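Local coordinates for protein packaging enzyme P4 (Pseudomonas phage phi6, PDB 4BLO) that hydrolyses ATP as a hexameric RecA-type helicase of the phage, and probably drives viral RNA into the capsid, at the interface of chains A and B. Sequence-based numbering; all coordinates share one arbitrary frame. Chains: chain A/B, Packaging enzyme P4.

Contact 1 and contact 2 belong to one interface between neighbouring copies of P4, with the centres of their C-alpha atoms about 13 Å apart. A:Ile97 takes part in both: its CG2 branch meets B:Pro191 in contact 1 and its CD1 end meets B:Leu192 in contact 2, so helix 190-193 of chain B also spans the two. Residues 28-30 serve twice, receiving an arginine as A:Gln28 to A:Leu30 in contact 1 and, chiefly through B:Val29, packing against the 91-93 segment in contact 2. This use of different faces, without an exact two-fold, fits head-to-tail assembly of the six-subunit deposited ring.

Contact 1: the interface of chains A and B. Residues chain A 28-30, 97-99, 208, 211, 215; chain B 191, 194-195.
B:Arg195 reaches A:Gln28 and A:Asp215 because its CG stands anti to its own carbonyl carbon (chi1 -82°) and the chain then runs extended from CG to NE, carrying the guanidinium into chain A. It is the dominant element of the patch, with 140 Å² of its surface hidden. The terminal NH2 has two acceptors. It donates to the backbone carbonyl O of A:Gln28 at 2.8 Å, approaching from above the carbonyl plane, and to the carboxylate OD2 of A:Asp215 at 3.1 Å, a hydrogen bond that is also a salt bridge. Arginine and aspartate meet tip to tip with their planes 21° apart; NH2 comes to the syn side of OD2 but 31° out of the carboxylate plane, while OD2 lies close to the guanidinium plane.

The two guanidinium faces meet different groups. A:Gln28 OE1 lies toward the rim of one, 3.5 Å from NE of B:Arg195, and A:Ser211 CB lies over the other, also toward its rim. That amide oxygen is itself positioned by the backbone N of A:Tyr98, which donates to OE1 of A:Gln28 at 2.9 Å. Farther back, A:Val208 crosses the arginine stem at about a right angle, its CG2 3.8 Å from CG of B:Arg195. A:Ile97 CG2 packs on B:Pro191 CB at 3.6 Å, beside the arginine.

The two bonds to NH2 probably restrain the guanidinium's rotation, and the carboxylate would partly offset its charge. As a subunit-subunit interface of the P4 hexamer, the site ties the loop after helix 190-193 of one copy to helix 208-222 and the 28-30 loop of the next, a coupling that may matter for concerted motor action.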
loop_
_atom_site.group_PDB
_atom_site.type_symbol
_atom_site.label_atom_id
_atom_site.label_comp_id
_atom_site.label_asym_id
_atom_site.label_seq_id
_atom_site.Cartn_x
_atom_site.Cartn_y
_atom_site.Cartn_z
ATOM N N GLN A 28 22.000 -1.943 6.205
ATOM C CA GLN A 28 20.622 -1.520 6.340
ATOM C C GLN A 28 19.935 -1.588 4.987
ATOM O O GLN A 28 20.563 -1.290 3.958
ATOM C CB GLN A 28 20.540 -0.111 6.922
ATOM C CG GLN A 28 19.156 0.256 7.464
ATOM C CD GLN A 28 18.928 1.745 7.549
ATOM O OE1 GLN A 28 19.661 2.556 6.985
ATOM N NE2 GLN A 28 17.902 2.135 8.257
ATOM N N VAL A 29 18.669 -1.993 5.005
ATOM C CA VAL A 29 17.788 -1.902 3.851
ATOM C C VAL A 29 16.508 -1.096 3.598
ATOM O O VAL A 29 16.487 -0.218 2.735
ATOM C CB VAL A 29 17.208 -3.279 3.466
ATOM C CG1 VAL A 29 16.591 -3.225 2.077
ATOM C CG2 VAL A 29 18.288 -4.348 3.537
ATOM N N LEU A 30 15.450 -1.390 4.349
ATOM C CA LEU A 30 14.314 -0.541 4.702
ATOM C C LEU A 30 13.971 -0.562 6.195
ATOM O O LEU A 30 13.005 0.072 6.621
ATOM C CB LEU A 30 13.083 -0.929 3.879
ATOM C CG LEU A 30 13.104 -0.538 2.401
ATOM C CD1 LEU A 30 11.739 -0.758 1.767
ATOM C CD2 LEU A 30 13.551 0.906 2.232
ATOM N N ILE A 97 19.631 6.052 9.678
ATOM C CA ILE A 97 20.121 5.664 8.350
ATOM C C ILE A 97 21.580 5.266 8.464
ATOM O O ILE A 97 22.342 5.970 9.104
ATOM C CB ILE A 97 19.900 6.772 7.276
ATOM C CG1 ILE A 97 18.419 7.043 7.052
ATOM C CG2 ILE A 97 20.571 6.437 5.943
ATOM C CD1 ILE A 97 18.131 8.431 7.084
ATOM N N TYR A 98 21.962 4.145 7.847
ATOM C CA TYR A 98 23.328 3.665 7.835
ATOM C C TYR A 98 23.782 3.317 6.423
ATOM O O TYR A 98 23.077 2.621 5.678
ATOM C CB TYR A 98 23.506 2.440 8.749
ATOM C CG TYR A 98 24.933 1.925 8.816
ATOM C CD1 TYR A 98 25.432 1.057 7.845
ATOM C CD2 TYR A 98 25.783 2.303 9.850
ATOM C CE1 TYR A 98 26.751 0.618 7.875
ATOM C CE2 TYR A 98 27.092 1.830 9.917
ATOM C CZ TYR A 98 27.576 0.998 8.918
ATOM O OH TYR A 98 28.863 0.537 8.949
ATOM N N SER A 99 25.003 3.763 6.088
ATOM C CA SER A 99 25.698 3.423 4.852
ATOM C C SER A 99 27.070 2.981 5.231
ATOM O O SER A 99 27.642 3.549 6.162
ATOM C CB SER A 99 25.729 4.597 3.888
ATOM O OG SER A 99 24.463 4.671 3.264
ATOM N N VAL A 208 16.242 1.712 -2.782
ATOM C CA VAL A 208 17.177 1.120 -1.812
ATOM C C VAL A 208 18.075 0.056 -2.486
ATOM O O VAL A 208 19.109 -0.326 -1.928
ATOM C CB VAL A 208 16.438 0.576 -0.550
ATOM C CG1 VAL A 208 15.757 -0.765 -0.821
ATOM C CG2 VAL A 208 17.376 0.483 0.656
ATOM N N SER A 211 21.316 1.837 -3.232
ATOM C CA SER A 211 22.010 2.058 -1.968
ATOM C C SER A 211 22.678 0.763 -1.505
ATOM O O SER A 211 23.841 0.801 -1.101
ATOM C CB SER A 211 21.053 2.591 -0.908
ATOM O OG SER A 211 20.978 3.999 -1.007
ATOM N N ASP A 215 26.624 -0.008 -0.717
ATOM C CA ASP A 215 26.958 -0.538 0.611
ATOM C C ASP A 215 27.717 -1.859 0.471
ATOM O O ASP A 215 28.685 -2.079 1.190
ATOM C CB ASP A 215 25.684 -0.706 1.468
ATOM C CG ASP A 215 25.114 0.581 2.060
ATOM O OD1 ASP A 215 25.729 1.659 1.863
ATOM O OD2 ASP A 215 24.064 0.505 2.750
ATOM N N PRO B 191 21.679 8.028 0.855
ATOM C CA PRO B 191 21.230 7.024 1.834
ATOM C C PRO B 191 19.917 7.362 2.539
ATOM O O PRO B 191 19.196 6.456 2.965
ATOM C CB PRO B 191 22.386 6.989 2.825
ATOM C CG PRO B 191 23.562 7.397 2.028
ATOM C CD PRO B 191 23.019 8.518 1.234
ATOM N N PHE B 194 17.043 7.504 -0.826
ATOM C CA PHE B 194 16.671 6.174 -1.339
ATOM C C PHE B 194 15.937 5.328 -0.294
ATOM O O PHE B 194 15.356 4.318 -0.659
ATOM C CB PHE B 194 17.907 5.432 -1.887
ATOM C CG PHE B 194 18.460 5.982 -3.189
ATOM C CD1 PHE B 194 17.957 7.161 -3.743
ATOM C CD2 PHE B 194 19.477 5.326 -3.862
ATOM C CE1 PHE B 194 18.470 7.669 -4.936
ATOM C CE2 PHE B 194 19.976 5.831 -5.063
ATOM C CZ PHE B 194 19.472 6.997 -5.588
ATOM N N ARG B 195 15.923 5.758 0.977
ATOM C CA ARG B 195 15.242 5.039 2.039
ATOM C C ARG B 195 13.981 5.788 2.495
ATOM O O ARG B 195 13.309 5.315 3.411
ATOM C CB ARG B 195 16.193 4.740 3.205
ATOM C CG ARG B 195 17.038 3.512 2.944
ATOM C CD ARG B 195 18.133 3.321 3.955
ATOM N NE ARG B 195 19.008 2.210 3.582
ATOM C CZ ARG B 195 20.299 2.337 3.316
ATOM N NH1 ARG B 195 20.883 3.528 3.374
ATOM N NH2 ARG B 195 21.021 1.273 2.987
#

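Contact 2: the interface of chains A and B. Residues chain A 91-93, 97; chain B 27-31, 34, 76, 167, 192.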
loop_
_atom_site.group_PDB
_atom_site.type_symbol
_atom_site.label_atom_id
_atom_site.label_comp_id
_atom_site.label_asym_id
_atom_site.label_seq_id
_atom_site.Cartn_x
_atom_site.Cartn_y
_atom_site.Cartn_z
ATOM N N ASP A 91 9.165 4.845 10.254
ATOM C CA ASP A 91 9.817 6.145 10.085
ATOM C C ASP A 91 11.362 6.028 10.124
ATOM O O ASP A 91 11.948 5.468 11.056
ATOM C CB ASP A 91 9.328 7.166 11.119
ATOM C CG ASP A 91 9.870 8.563 10.887
ATOM O OD1 ASP A 91 10.022 8.956 9.714
ATOM O OD2 ASP A 91 10.058 9.293 11.876
ATOM N N VAL A 92 11.990 6.581 9.077
ATOM C CA VAL A 92 13.438 6.631 8.820
ATOM C C VAL A 92 14.187 7.302 9.975
ATOM O O VAL A 92 15.362 7.027 10.185
ATOM C CB VAL A 92 13.751 7.359 7.480
ATOM C CG1 VAL A 92 13.310 6.554 6.275
ATOM C CG2 VAL A 92 13.180 8.770 7.432
ATOM N N LEU A 93 13.507 8.180 10.717
ATOM C CA LEU A 93 14.053 8.884 11.871
ATOM C C LEU A 93 14.053 8.003 13.127
ATOM O O LEU A 93 14.838 8.262 14.033
ATOM C CB LEU A 93 13.228 10.157 12.113
ATOM C CG LEU A 93 13.978 11.469 12.265
ATOM C CD1 LEU A 93 14.829 11.798 11.043
ATOM C CD2 LEU A 93 13.029 12.574 12.504
ATOM N N ILE A 97 19.631 6.052 9.678
ATOM C CA ILE A 97 20.121 5.664 8.350
ATOM C C ILE A 97 21.580 5.266 8.464
ATOM O O ILE A 97 22.342 5.970 9.104
ATOM C CB ILE A 97 19.900 6.772 7.276
ATOM C CG1 ILE A 97 18.419 7.043 7.052
ATOM C CG2 ILE A 97 20.571 6.437 5.943
ATOM C CD1 ILE A 97 18.131 8.431 7.084
ATOM N N LEU B 27 13.244 17.383 14.358
ATOM C CA LEU B 27 13.106 17.022 12.954
ATOM C C LEU B 27 12.005 15.996 12.822
ATOM O O LEU B 27 11.764 15.221 13.748
ATOM C CB LEU B 27 14.423 16.517 12.344
ATOM C CG LEU B 27 14.548 16.657 10.821
ATOM C CD1 LEU B 27 14.902 18.085 10.409
ATOM C CD2 LEU B 27 15.567 15.704 10.290
ATOM N N GLN B 28 11.270 16.009 11.727
ATOM C CA GLN B 28 10.202 15.072 11.454
ATOM C C GLN B 28 10.217 14.700 9.981
ATOM O O GLN B 28 10.504 15.556 9.128
ATOM C CB GLN B 28 8.849 15.656 11.854
ATOM C CG GLN B 28 7.734 14.613 11.975
ATOM C CD GLN B 28 6.353 15.205 11.853
ATOM O OE1 GLN B 28 6.160 16.343 11.425
ATOM N NE2 GLN B 28 5.360 14.443 12.225
ATOM N N VAL B 29 9.924 13.433 9.705
ATOM C CA VAL B 29 9.666 12.952 8.357
ATOM C C VAL B 29 8.409 12.366 7.700
ATOM O O VAL B 29 7.850 12.966 6.781
ATOM C CB VAL B 29 10.618 11.802 7.969
ATOM C CG1 VAL B 29 10.574 11.560 6.469
ATOM C CG2 VAL B 29 12.036 12.112 8.425
ATOM N N LEU B 30 7.965 11.203 8.171
ATOM C CA LEU B 30 6.611 10.657 8.129
ATOM C C LEU B 30 6.128 10.105 9.475
ATOM O O LEU B 30 5.023 9.571 9.570
ATOM C CB LEU B 30 6.507 9.572 7.055
ATOM C CG LEU B 30 6.515 10.054 5.602
ATOM C CD1 LEU B 30 6.163 8.916 4.656
ATOM C CD2 LEU B 30 5.561 11.224 5.418
ATOM N N GLY B 31 6.958 10.225 10.508
ATOM C CA GLY B 31 6.660 9.632 11.798
ATOM C C GLY B 31 6.351 10.715 12.806
ATOM O O GLY B 31 5.556 11.621 12.524
ATOM N N THR B 34 11.271 14.288 16.287
ATOM C CA THR B 34 12.366 13.818 17.124
ATOM C C THR B 34 13.318 14.977 17.413
ATOM O O THR B 34 13.802 15.627 16.488
ATOM C CB THR B 34 13.102 12.621 16.465
ATOM O OG1 THR B 34 12.143 11.731 15.869
ATOM C CG2 THR B 34 13.967 11.857 17.463
ATOM N N PHE B 76 19.664 12.261 17.557
ATOM C CA PHE B 76 18.223 12.144 17.765
ATOM C C PHE B 76 17.936 11.354 19.041
ATOM O O PHE B 76 18.464 10.247 19.218
ATOM C CB PHE B 76 17.545 11.504 16.543
ATOM C CG PHE B 76 17.652 12.314 15.276
ATOM C CD1 PHE B 76 16.999 13.534 15.151
ATOM C CD2 PHE B 76 18.371 11.835 14.186
ATOM C CE1 PHE B 76 17.103 14.281 13.973
ATOM C CE2 PHE B 76 18.486 12.587 13.009
ATOM C CZ PHE B 76 17.850 13.804 12.909
ATOM N N LEU B 167 22.998 9.448 9.473
ATOM C CA LEU B 167 22.419 10.785 9.280
ATOM C C LEU B 167 22.812 11.686 10.458
ATOM O O LEU B 167 23.064 12.882 10.256
ATOM C CB LEU B 167 20.879 10.698 9.132
ATOM C CG LEU B 167 20.104 12.030 9.055
ATOM C CD1 LEU B 167 20.494 12.842 7.810
ATOM C CD2 LEU B 167 18.592 11.809 9.161
ATOM N N LEU B 192 19.588 8.644 2.627
ATOM C CA LEU B 192 18.345 9.107 3.229
ATOM C C LEU B 192 17.268 9.081 2.142
ATOM O O LEU B 192 16.241 8.421 2.310
ATOM C CB LEU B 192 18.553 10.509 3.845
ATOM C CG LEU B 192 17.352 11.453 4.039
ATOM C CD1 LEU B 192 16.456 10.971 5.177
ATOM C CD2 LEU B 192 17.848 12.911 4.275
#
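A:Leu93 drives its two methyl branches into chain B between B:Leu27, B:Val29, B:Thr34 and B:Phe76, and with 119 Å² hidden it forms the densely packed part of the contact. CD1 points to the hydrocarbon side: it lies 3.8 Å from CG2 of B:Val29, near CD2 of B:Leu27, and over one face of the B:Phe76 ring, displaced toward the rim at CZ. CD2 turns to the other side, 3.6 Å from the hydroxyl OG1 of B:Thr34, and the leucine and threonine side chains slide past each other in opposite directions. B:Val29 is wedged between neighbours: its CG2 also meets CG2 of A:Val92 at 3.7 Å, the two valines crossing at about a right angle.

A second apolar group forms around A:Ile97, whose CD1 touches CD1 of B:Leu192 at 3.6 Å and, more distantly, CD2 of B:Leu167 at 4.0 Å.

The looser side is polar. A:Asp91, with CG anti to its backbone N (chi1 -174°), lays its carboxylate against the backbone of B:Gly31, its CG 3.5 Å from the glycine CA. The backbone N of B:Leu30 points almost straight at OD1 of A:Asp91, but at 3.4 Å this hydrogen bond is weak, and the evidence for a firm polar grip is correspondingly slight. Within chain B, the side-chain NE2 of B:Gln28 donates to the carbonyl O of B:Gly31 at 2.8 Å, bridging the turn that faces the aspartate.

In the fold, the short helix 92-95 of chain A and the residues flanking it reach over the neighbour, resting on the 27-31 segment, strand 34-35, the first residue of helix 167-179 and the short helix 190-193.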